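Local coordinates for transglutaminase-like domain-containing protein (PDB 4XZ7), which probably catalyses transglutaminase-type transfer reactions through its transglutaminase-like domain, and has been characterised as an antiphagocytic virulence factor of Streptococcus suis, at residues B[212-217]-B[334-339]; B[274-277]-B[281-284]; B[297-302]-B[306-311]. All coordinates share one frame; numbering follows the deposited sequence.

Contact 1. Residues B[212-217]-B[334-339]; sequences SERDKV and IGEDSY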
loop_
_atom_site.group_PDB
_atom_site.type_symbol
_atom_site.label_atom_id
_atom_site.label_comp_id
_atom_site.label_asym_id
_atom_site.label_seq_id
_atom_site.Cartn_x
_atom_site.Cartn_y
_atom_site.Cartn_z
ATOM N N SER B 212 -37.344 -3.202 26.567
ATOM C CA SER B 212 -37.790 -3.076 25.189
ATOM C C SER B 212 -36.631 -3.158 24.195
ATOM O O SER B 212 -35.464 -3.008 24.564
ATOM C CB SER B 212 -38.545 -1.757 25.007
ATOM O OG SER B 212 -37.727 -0.655 25.371
ATOM N N GLU B 213 -36.972 -3.403 22.935
ATOM C CA GLU B 213 -36.001 -3.410 21.856
ATOM C C GLU B 213 -35.383 -2.019 21.695
ATOM O O GLU B 213 -34.163 -1.872 21.509
ATOM C CB GLU B 213 -36.668 -3.863 20.556
ATOM C CG GLU B 213 -37.204 -5.285 20.599
ATOM C CD GLU B 213 -38.013 -5.637 19.364
ATOM O OE1 GLU B 213 -38.697 -4.742 18.817
ATOM O OE2 GLU B 213 -37.961 -6.809 18.940
ATOM N N ARG B 214 -36.239 -1.006 21.788
ATOM C CA ARG B 214 -35.805 0.379 21.665
ATOM C C ARG B 214 -34.689 0.710 22.653
ATOM O O ARG B 214 -33.705 1.365 22.302
ATOM C CB ARG B 214 -36.986 1.322 21.875
ATOM C CG ARG B 214 -36.727 2.744 21.419
ATOM C CD ARG B 214 -38.025 3.528 21.412
ATOM N NE ARG B 214 -37.802 4.931 21.084
ATOM C CZ ARG B 214 -37.900 5.936 21.956
ATOM N NH1 ARG B 214 -38.239 5.701 23.224
ATOM N NH2 ARG B 214 -37.668 7.182 21.554
ATOM N N ASP B 215 -34.836 0.244 23.887
ATOM C CA ASP B 215 -33.839 0.551 24.900
ATOM C C ASP B 215 -32.569 -0.260 24.683
ATOM O O ASP B 215 -31.484 0.171 25.075
ATOM C CB ASP B 215 -34.400 0.318 26.299
ATOM C CG ASP B 215 -35.304 1.461 26.758
ATOM O OD1 ASP B 215 -35.072 2.609 26.324
ATOM O OD2 ASP B 215 -36.241 1.215 27.547
ATOM N N LYS B 216 -32.697 -1.421 24.049
ATOM C CA LYS B 216 -31.517 -2.198 23.667
ATOM C C LYS B 216 -30.691 -1.385 22.691
ATOM O O LYS B 216 -29.487 -1.174 22.907
ATOM C CB LYS B 216 -31.911 -3.544 23.059
ATOM C CG LYS B 216 -32.793 -4.396 23.979
ATOM C CD LYS B 216 -32.927 -5.837 23.489
ATOM C CE LYS B 216 -34.046 -6.567 24.220
ATOM N NZ LYS B 216 -34.213 -7.952 23.689
ATOM N N VAL B 217 -31.349 -0.908 21.630
ATOM C CA VAL B 217 -30.688 -0.046 20.641
ATOM C C VAL B 217 -30.016 1.155 21.305
ATOM O O VAL B 217 -28.813 1.408 21.108
ATOM C CB VAL B 217 -31.681 0.475 19.573
ATOM C CG1 VAL B 217 -30.995 1.479 18.668
ATOM C CG2 VAL B 217 -32.239 -0.668 18.744
ATOM N N ILE B 334 -31.399 9.224 20.897
ATOM C CA ILE B 334 -30.440 8.774 19.876
ATOM C C ILE B 334 -30.909 9.140 18.461
ATOM O O ILE B 334 -30.483 8.529 17.468
ATOM C CB ILE B 334 -30.160 7.236 19.936
ATOM C CG1 ILE B 334 -31.391 6.418 19.538
ATOM C CG2 ILE B 334 -29.621 6.825 21.307
ATOM C CD1 ILE B 334 -32.386 6.257 20.633
ATOM N N GLY B 335 -31.775 10.146 18.375
ATOM C CA GLY B 335 -32.179 10.712 17.096
ATOM C C GLY B 335 -32.934 9.777 16.162
ATOM O O GLY B 335 -32.908 9.969 14.948
ATOM N N GLU B 336 -33.600 8.774 16.733
ATOM C CA GLU B 336 -34.409 7.817 15.981
ATOM C C GLU B 336 -35.236 8.486 14.880
ATOM O O GLU B 336 -36.001 9.425 15.143
ATOM C CB GLU B 336 -35.324 7.049 16.949
ATOM C CG GLU B 336 -36.481 6.293 16.305
ATOM C CD GLU B 336 -37.300 5.476 17.316
ATOM O OE1 GLU B 336 -36.727 4.950 18.300
ATOM O OE2 GLU B 336 -38.523 5.351 17.119
ATOM N N ASP B 337 -35.036 8.018 13.648
ATOM C CA ASP B 337 -35.849 8.399 12.494
ATOM C C ASP B 337 -35.837 9.875 12.179
ATOM O O ASP B 337 -36.876 10.449 11.856
ATOM C CB ASP B 337 -37.296 7.961 12.702
ATOM C CG ASP B 337 -37.452 6.476 12.631
ATOM O OD1 ASP B 337 -36.678 5.860 11.874
ATOM O OD2 ASP B 337 -38.334 5.926 13.318
ATOM N N SER B 338 -34.670 10.493 12.261
ATOM C CA SER B 338 -34.577 11.915 11.990
ATOM C C SER B 338 -34.241 12.177 10.521
ATOM O O SER B 338 -34.124 13.332 10.095
ATOM C CB SER B 338 -33.531 12.557 12.892
ATOM O OG SER B 338 -32.237 12.148 12.515
ATOM N N TYR B 339 -34.080 11.100 9.754
ATOM C CA TYR B 339 -33.777 11.207 8.327
ATOM C C TYR B 339 -35.006 11.039 7.445
ATOM O O TYR B 339 -35.897 10.249 7.750
ATOM C CB TYR B 339 -32.735 10.161 7.926
ATOM C CG TYR B 339 -31.343 10.533 8.343
ATOM C CD1 TYR B 339 -30.487 11.201 7.467
ATOM C CD2 TYR B 339 -30.882 10.234 9.621
ATOM C CE1 TYR B 339 -29.213 11.551 7.860
ATOM C CE2 TYR B 339 -29.610 10.581 10.024
ATOM C CZ TYR B 339 -28.779 11.235 9.147
ATOM O OH TYR B 339 -27.504 11.567 9.556
#
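R214 and E336 meet in a salt bridge that joins the first turn of helix 213-227 to the loop before strand 340-343. R214 NE donates to E336 OE1 at 3.0 Å, and the bond is fairly straight (159°). The oxygen lies close to the guanidinium plane, at its edge. It is met on its syn side, but the donor stands well out of the carboxylate plane. The two flat groups are nearly perpendicular, and one nitrogen carries the contact; the pair is not a two-pronged one. R214 reaches across because its chain is extended, with CG anti to the backbone N (chi1 -165°). E336 is stretched out in the same way from its side.

Both ends have further partners. R214 NH2 is hydrogen-bonded to F331 O. E336 OE1 is also hydrogen-bonded to Y302 OH, which would tend to favour the charged carboxylate.

Further out, a type II turn from G335 to S338 presents E336, and S332 OG is hydrogen-bonded to the backbone N of E336. On the helix side, S212 is the N-cap. Its OG accepts a weak bond from D215 N at 3.4 Å. The arrangement is a surface salt bridge between the start of helix 213-227 and the loop between strands 305-309 and 340-343, in the transglutaminase-like part of the chain.

Contact 2. Residues B[274-277]-B[281-284]; sequences AFNM and PAYV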
loop_
_atom_site.group_PDB
_atom_site.type_symbol
_atom_site.label_atom_id
_atom_site.label_comp_id
_atom_site.label_asym_id
_atom_site.label_seq_id
_atom_site.Cartn_x
_atom_site.Cartn_y
_atom_site.Cartn_z
ATOM N N ALA B 274 -24.130 -6.036 15.464
ATOM C CA ALA B 274 -24.620 -6.195 16.841
ATOM C C ALA B 274 -26.150 -6.332 16.957
ATOM O O ALA B 274 -26.648 -7.126 17.749
ATOM C CB ALA B 274 -24.154 -5.034 17.677
ATOM N N PHE B 275 -26.889 -5.548 16.181
ATOM C CA PHE B 275 -28.344 -5.570 16.237
ATOM C C PHE B 275 -28.911 -6.869 15.677
ATOM O O PHE B 275 -29.933 -7.365 16.153
ATOM C CB PHE B 275 -28.927 -4.381 15.475
ATOM C CG PHE B 275 -28.655 -3.051 16.132
ATOM C CD1 PHE B 275 -28.458 -2.969 17.503
ATOM C CD2 PHE B 275 -28.596 -1.890 15.381
ATOM C CE1 PHE B 275 -28.213 -1.742 18.116
ATOM C CE2 PHE B 275 -28.346 -0.655 15.987
ATOM C CZ PHE B 275 -28.153 -0.587 17.354
ATOM N N ASN B 276 -28.260 -7.403 14.646
ATOM C CA ASN B 276 -28.694 -8.674 14.086
ATOM C C ASN B 276 -28.468 -9.768 15.121
ATOM O O ASN B 276 -29.322 -10.636 15.297
ATOM C CB ASN B 276 -27.973 -8.987 12.772
ATOM C CG ASN B 276 -28.561 -8.233 11.592
ATOM O OD1 ASN B 276 -29.767 -8.021 11.522
ATOM N ND2 ASN B 276 -27.703 -7.802 10.667
ATOM N N MET B 277 -27.337 -9.717 15.822
ATOM C CA MET B 277 -27.102 -10.646 16.918
ATOM C C MET B 277 -28.216 -10.559 17.969
ATOM O O MET B 277 -28.650 -11.574 18.512
ATOM C CB MET B 277 -25.749 -10.377 17.570
ATOM C CG MET B 277 -24.550 -10.819 16.732
ATOM S SD MET B 277 -22.970 -10.375 17.467
ATOM C CE MET B 277 -23.059 -11.213 19.047
ATOM N N PRO B 281 -33.374 -7.030 13.216
ATOM C CA PRO B 281 -33.021 -6.955 11.787
ATOM C C PRO B 281 -32.421 -5.611 11.399
ATOM O O PRO B 281 -33.073 -4.577 11.586
ATOM C CB PRO B 281 -34.360 -7.175 11.091
ATOM C CG PRO B 281 -35.075 -8.146 12.027
ATOM C CD PRO B 281 -34.676 -7.693 13.425
ATOM N N ALA B 282 -31.189 -5.630 10.887
ATOM C CA ALA B 282 -30.466 -4.397 10.611
ATOM C C ALA B 282 -29.601 -4.474 9.351
ATOM O O ALA B 282 -29.135 -5.543 8.957
ATOM C CB ALA B 282 -29.602 -4.018 11.815
ATOM N N TYR B 283 -29.404 -3.333 8.708
ATOM C CA TYR B 283 -28.423 -3.258 7.631
ATOM C C TYR B 283 -27.882 -1.841 7.581
ATOM O O TYR B 283 -28.416 -0.934 8.235
ATOM C CB TYR B 283 -29.018 -3.703 6.266
ATOM C CG TYR B 283 -30.076 -2.795 5.627
ATOM C CD1 TYR B 283 -29.819 -2.149 4.415
ATOM C CD2 TYR B 283 -31.330 -2.611 6.211
ATOM C CE1 TYR B 283 -30.770 -1.341 3.802
ATOM C CE2 TYR B 283 -32.291 -1.793 5.609
ATOM C CZ TYR B 283 -31.996 -1.154 4.407
ATOM O OH TYR B 283 -32.920 -0.339 3.786
ATOM N N VAL B 284 -26.811 -1.660 6.819
ATOM C CA VAL B 284 -26.145 -0.369 6.725
ATOM C C VAL B 284 -26.651 0.427 5.524
ATOM O O VAL B 284 -26.735 -0.088 4.409
ATOM C CB VAL B 284 -24.611 -0.550 6.609
ATOM C CG1 VAL B 284 -23.928 0.782 6.459
ATOM C CG2 VAL B 284 -24.072 -1.276 7.822
#
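N276 grips the backbone of A282 with both ends of its side-chain amide. A282 N donates to N276 OD1 at 2.9 Å, and N276 ND2 donates back to A282 O at 3.2 Å. The amide thus pairs with both polar backbone atoms of one residue, much as a neighbouring strand would. The fit is not perfectly flat. Each donor is tilted about 34° from the carbonyl plane of its acceptor. N276 CG lies beside its own backbone N (chi1 -79°), and this turns the amide from the helix flank onto the strand. N276 OD1 also rests 3.4 Å from P281 CA, at the point where the two backbones come closest.

Next to this polar grip is a small apolar one. F275 CB touches A282 CB at 3.7 Å, and the A282 methyl sits at the edge of the F275 ring, near its plane. The ring itself then leads away from the strand and packs on V300.

The rest is looser. The CB of P281 points away from the helix. Y283 also points away, and its hydroxyl is hydrogen-bonded to E362 and to the backbone N of D358. A274 and M277 pack on helix 188-205. None of this is a solvent side, because all eight residues are buried. Y283 and V284 also pack against Q136 and N139 of the second subunit.

The contact ties the C-terminal end of helix 264-277 to the start of strand 282-288, just beyond a short connection. A helix laid against the central sheet in this way is characteristic of the papain-like core of transglutaminase domains.

Contact 3. Residues B[297-302]-B[306-311]; sequences TARVYY and WHTIDG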
loop_
_atom_site.group_PDB
_atom_site.type_symbol
_atom_site.label_atom_id
_atom_site.label_comp_id
_atom_site.label_asym_id
_atom_site.label_seq_id
_atom_site.Cartn_x
_atom_site.Cartn_y
_atom_site.Cartn_z
ATOM N N THR B 297 -25.655 5.360 8.228
ATOM C CA THR B 297 -26.398 5.036 9.441
ATOM C C THR B 297 -26.825 3.568 9.379
ATOM O O THR B 297 -26.649 2.927 8.345
ATOM C CB THR B 297 -27.669 5.922 9.601
ATOM O OG1 THR B 297 -28.534 5.724 8.473
ATOM C CG2 THR B 297 -27.315 7.409 9.706
ATOM N N ALA B 298 -27.399 3.037 10.459
ATOM C CA ALA B 298 -28.029 1.724 10.362
ATOM C C ALA B 298 -29.536 1.876 10.237
ATOM O O ALA B 298 -30.114 2.845 10.728
ATOM C CB ALA B 298 -27.701 0.858 11.555
ATOM N N ARG B 299 -30.155 0.923 9.554
ATOM C CA ARG B 299 -31.591 0.731 9.613
ATOM C C ARG B 299 -31.821 -0.499 10.448
ATOM O O ARG B 299 -31.159 -1.519 10.225
ATOM C CB ARG B 299 -32.177 0.566 8.233
ATOM C CG ARG B 299 -32.316 1.868 7.495
ATOM C CD ARG B 299 -33.735 2.022 7.017
ATOM N NE ARG B 299 -34.406 3.119 7.678
ATOM C CZ ARG B 299 -35.716 3.316 7.668
ATOM N NH1 ARG B 299 -36.204 4.359 8.309
ATOM N NH2 ARG B 299 -36.532 2.479 7.033
ATOM N N VAL B 300 -32.709 -0.383 11.437
ATOM C CA VAL B 300 -32.958 -1.446 12.410
ATOM C C VAL B 300 -34.450 -1.665 12.564
ATOM O O VAL B 300 -35.215 -0.705 12.596
ATOM C CB VAL B 300 -32.385 -1.119 13.806
ATOM C CG1 VAL B 300 -32.120 -2.398 14.585
ATOM C CG2 VAL B 300 -31.118 -0.311 13.691
ATOM N N TYR B 301 -34.867 -2.915 12.679
ATOM C CA TYR B 301 -36.283 -3.198 12.861
ATOM C C TYR B 301 -36.613 -3.400 14.332
ATOM O O TYR B 301 -36.064 -4.281 14.976
ATOM C CB TYR B 301 -36.696 -4.435 12.059
ATOM C CG TYR B 301 -38.180 -4.730 12.126
ATOM C CD1 TYR B 301 -39.081 -4.032 11.330
ATOM C CD2 TYR B 301 -38.678 -5.699 12.981
ATOM C CE1 TYR B 301 -40.444 -4.292 11.384
ATOM C CE2 TYR B 301 -40.050 -5.971 13.045
ATOM C CZ TYR B 301 -40.924 -5.263 12.241
ATOM O OH TYR B 301 -42.277 -5.520 12.286
ATOM N N TYR B 302 -37.503 -2.578 14.865
ATOM C CA TYR B 302 -38.032 -2.831 16.202
ATOM C C TYR B 302 -39.353 -2.114 16.381
ATOM O O TYR B 302 -39.660 -1.151 15.656
ATOM C CB TYR B 302 -37.035 -2.416 17.294
ATOM C CG TYR B 302 -36.594 -0.959 17.264
ATOM C CD1 TYR B 302 -35.421 -0.576 16.607
ATOM C CD2 TYR B 302 -37.337 0.025 17.908
ATOM C CE1 TYR B 302 -35.015 0.755 16.582
ATOM C CE2 TYR B 302 -36.937 1.354 17.894
ATOM C CZ TYR B 302 -35.779 1.714 17.228
ATOM O OH TYR B 302 -35.390 3.035 17.216
ATOM N N TRP B 306 -39.324 -0.129 10.824
ATOM C CA TRP B 306 -37.932 0.085 10.451
ATOM C C TRP B 306 -37.554 1.506 10.828
ATOM O O TRP B 306 -38.277 2.447 10.503
ATOM C CB TRP B 306 -37.722 -0.156 8.957
ATOM C CG TRP B 306 -37.623 -1.593 8.601
ATOM C CD1 TRP B 306 -38.625 -2.406 8.144
ATOM C CD2 TRP B 306 -36.453 -2.403 8.686
ATOM N NE1 TRP B 306 -38.140 -3.686 7.936
ATOM C CE2 TRP B 306 -36.807 -3.705 8.263
ATOM C CE3 TRP B 306 -35.135 -2.157 9.084
ATOM C CZ2 TRP B 306 -35.891 -4.746 8.221
ATOM C CZ3 TRP B 306 -34.228 -3.190 9.046
ATOM C CH2 TRP B 306 -34.603 -4.465 8.611
ATOM N N HIS B 307 -36.432 1.650 11.520
ATOM C CA HIS B 307 -35.957 2.945 11.993
ATOM C C HIS B 307 -34.564 3.278 11.478
ATOM O O HIS B 307 -33.715 2.385 11.331
ATOM C CB HIS B 307 -35.927 2.982 13.522
ATOM C CG HIS B 307 -37.234 2.639 14.159
ATOM N ND1 HIS B 307 -38.258 3.552 14.294
ATOM C CD2 HIS B 307 -37.692 1.477 14.677
ATOM C CE1 HIS B 307 -39.284 2.969 14.884
ATOM N NE2 HIS B 307 -38.966 1.709 15.126
ATOM N N THR B 308 -34.321 4.564 11.231
ATOM C CA THR B 308 -32.959 5.031 10.996
ATOM C C THR B 308 -32.296 5.385 12.327
ATOM O O THR B 308 -32.813 6.201 13.103
ATOM C CB THR B 308 -32.917 6.244 10.059
ATOM O OG1 THR B 308 -33.802 6.017 8.958
ATOM C CG2 THR B 308 -31.504 6.459 9.535
ATOM N N ILE B 309 -31.176 4.727 12.592
ATOM C CA ILE B 309 -30.359 4.959 13.769
ATOM C C ILE B 309 -28.978 5.486 13.376
ATOM O O ILE B 309 -28.194 4.775 12.726
ATOM C CB ILE B 309 -30.187 3.675 14.592
ATOM C CG1 ILE B 309 -31.553 3.087 14.931
ATOM C CG2 ILE B 309 -29.367 3.962 15.849
ATOM C CD1 ILE B 309 -32.376 3.970 15.875
ATOM N N ASP B 310 -28.725 6.751 13.732
ATOM C CA ASP B 310 -27.437 7.425 13.528
ATOM C C ASP B 310 -26.577 7.279 14.783
ATOM O O ASP B 310 -26.858 7.913 15.804
ATOM C CB ASP B 310 -27.642 8.911 13.222
ATOM C CG ASP B 310 -26.404 9.573 12.628
ATOM O OD1 ASP B 310 -26.574 10.631 11.995
ATOM O OD2 ASP B 310 -25.271 9.048 12.773
ATOM N N GLY B 311 -25.548 6.444 14.714
ATOM C CA GLY B 311 -24.724 6.156 15.871
ATOM C C GLY B 311 -23.656 7.209 16.088
ATOM O O GLY B 311 -22.863 7.127 17.030
#
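Strands 297-302 and 306-309 run antiparallel as the arms of a hairpin, with A298-I309 and V300-H307 as hydrogen-bonded pairs and R299-T308 and Y301-W306 as non-hydrogen-bonded pairs. The backbone bonds are regular; I309 N to A298 O measures 2.9 Å.

On the face of R299 and W306, R299 holds T308 OG1 side-on, with NE at 3.2 Å and NH1 at 3.0 Å. The hydroxyl oxygen lies near the guanidinium plane, at its edge. The arginine chain is bent at chi2 and chi3, which folds it back over its neighbour strand. NH2 makes a salt bridge to E362. Y301 CB sits over the six-membered ring of W306, 3.7 Å from its centroid in a CH-pi contact. The Y301 ring edge turns to the five-membered ring in an edge-to-face pair, planes 58° apart.

On the other face, V300 CG2 meets I309 CG1 at 3.6 Å. The H307 and Y302 rings form an offset stack, centroids 4.0 Å apart and planes at 26°. H307 NE2 donates to Y302 O at 3.0 Å from above the carbonyl plane, and ND1 is hydrogen-bonded to D337 OD2. Both nitrogens are therefore held, which fixes the ring.

At the far end, T297 CG2 packs on D310. T297 OG1 lies 3.2 Å from T308 CG2 and is buried without a polar partner. D310 OD2 is hydrogen-bonded to H295 NE2, and OD1 to Y339 OH. H295, on strand 294-302, and D310, just after strand 305-309, are placed consistently with the Cys-His-Asp triad of the transglutaminase fold.

How the contacts relate
Contacts 2 and 3 are buried, while contact 1 lies at the surface. Contacts 2 and 3 share one sheet: strand 282-288 pairs with strand 294-302, with P281 O 2.7 Å from Y301 N. Contact 2 adds a helix to that sheet, and contact 3 adds one of its two outermost strands, 305-309. Contact 1 borders the same hairpin from outside, with E213 OE1 packed 3.2 Å from Y302 CB. V217 CG1 also touches F275 CZ, at 3.8 Å, which joins contact 1 to contact 2. The chemistry follows position. Contact 1 rests on a charged pair, contact 2 on an amide and small apolar groups, and contact 3 on backbone pairing with aromatic packing.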